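PDB 6SL9: enoyl-CoA hydratase/carnithine racemase from Thermus thermophilus JL-18, which probably acts as a crotonase-family isomerase (PaaG) that forms oxepin-CoA in bacterial phenylacetic acid catabolism. Local coordinates for residues A[242-245]-A[246-250]. Numbering follows the deposited sequence.
Sequences EGVR and AFREK
Glu-242 O accepts a hydrogen bond from Ala-246 N at 2.9 Å, the first of four i to i+4 backbone bonds in the last turns of helix 238-249, which Lys-250 leaves with positive phi in a Schellman motif. The methyl of Ala-246 rests beside that same carbonyl, while the Glu-242 carboxylate is shared: OE2 takes NH2 of Arg-245 in a 2.8 Å salt bridge through its anti lone pair, and OE1 forms a salt bridge with Arg-251 and accepts a hydrogen bond from Arg-254 N, tying the helix to the chain that follows it. Gly-243 O receives N of Phe-247. At Val-244 the carbonyl binds N of Arg-248, and the two side chains run side by side: with CG1 of Val-244 anti to its backbone N (chi1 170°), that methyl lies over one face of the Arg-248 guanidinium, near its rim, 3.6 Å from NH1. Phe-247 and Arg-248 both pack on Leu-67 of a second subunit, placing this turn at a subunit interface. Arg-245 O holds N of Glu-249 with a more bent N-H...O angle of 141°; Glu-249 OE1 forms a salt bridge with Arg-251. Past the helix end, Lys-250 curls back, setting NZ over one face of the Phe-247 ring, toward the rim, and bonding Phe-247 O at 2.9 Å.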
# COMPACT_ATOMS: atom_id res chain seq x y z
N GLU A 242 12.68 -4.97 31.49
CA GLU A 242 11.42 -4.92 32.24
C GLU A 242 10.33 -5.70 31.54
O GLU A 242 9.54 -6.41 32.22
CB GLU A 242 11.05 -3.47 32.56
CG GLU A 242 9.63 -3.30 33.08
CD GLU A 242 9.30 -3.85 34.44
OE1 GLU A 242 8.05 -3.80 34.79
OE2 GLU A 242 10.24 -4.33 35.13
N GLY A 243 10.21 -5.52 30.23
CA GLY A 243 9.18 -6.21 29.47
C GLY A 243 9.30 -7.73 29.59
O GLY A 243 8.26 -8.41 29.73
N VAL A 244 10.53 -8.24 29.56
CA VAL A 244 10.75 -9.71 29.67
C VAL A 244 10.35 -10.17 31.07
O VAL A 244 9.64 -11.22 31.22
CB VAL A 244 12.20 -10.06 29.32
CG1 VAL A 244 12.51 -11.49 29.65
CG2 VAL A 244 12.45 -9.76 27.84
N ARG A 245 10.77 -9.42 32.08
CA ARG A 245 10.41 -9.83 33.45
C ARG A 245 8.89 -9.81 33.62
O ARG A 245 8.32 -10.80 34.22
CB ARG A 245 11.08 -8.89 34.44
CG ARG A 245 12.59 -9.03 34.60
CD ARG A 245 13.02 -8.48 35.95
NE ARG A 245 12.68 -7.06 35.92
CZ ARG A 245 13.44 -6.10 35.38
NH1 ARG A 245 14.62 -6.40 34.85
NH2 ARG A 245 13.00 -4.85 35.37
N ALA A 246 8.20 -8.81 33.11
CA ALA A 246 6.74 -8.66 33.31
C ALA A 246 6.02 -9.80 32.57
O ALA A 246 5.07 -10.37 33.12
CB ALA A 246 6.31 -7.31 32.83
N PHE A 247 6.44 -10.18 31.38
CA PHE A 247 5.85 -11.33 30.67
C PHE A 247 6.09 -12.62 31.43
O PHE A 247 5.10 -13.44 31.53
CB PHE A 247 6.42 -11.44 29.27
CG PHE A 247 5.81 -12.62 28.56
CD1 PHE A 247 4.50 -12.56 28.08
CD2 PHE A 247 6.54 -13.79 28.34
CE1 PHE A 247 3.94 -13.64 27.41
CE2 PHE A 247 5.99 -14.87 27.65
CZ PHE A 247 4.69 -14.78 27.18
N ARG A 248 7.28 -12.81 32.01
CA ARG A 248 7.56 -14.07 32.74
C ARG A 248 6.63 -14.14 33.94
O ARG A 248 6.13 -15.26 34.26
CB ARG A 248 9.04 -14.13 33.13
CG ARG A 248 9.91 -14.46 31.94
CD ARG A 248 11.42 -14.36 32.13
NE ARG A 248 12.04 -15.01 30.97
CZ ARG A 248 13.32 -14.98 30.69
NH1 ARG A 248 14.09 -14.23 31.45
NH2 ARG A 248 13.80 -15.62 29.61
N GLU A 249 6.33 -12.99 34.56
CA GLU A 249 5.54 -12.90 35.83
C GLU A 249 4.05 -12.75 35.54
O GLU A 249 3.24 -12.83 36.45
CB GLU A 249 6.07 -11.84 36.77
CG GLU A 249 7.47 -12.13 37.23
CD GLU A 249 8.13 -10.98 37.97
OE1 GLU A 249 7.46 -9.94 38.20
OE2 GLU A 249 9.31 -11.13 38.39
N LYS A 250 3.72 -12.62 34.26
CA LYS A 250 2.34 -12.42 33.74
C LYS A 250 1.67 -11.29 34.51
O LYS A 250 0.59 -11.46 35.00
CB LYS A 250 1.57 -13.74 33.77
CG LYS A 250 2.16 -14.85 32.92
CD LYS A 250 2.03 -14.60 31.41
CE LYS A 250 2.48 -15.79 30.61
NZ LYS A 250 3.93 -15.96 30.77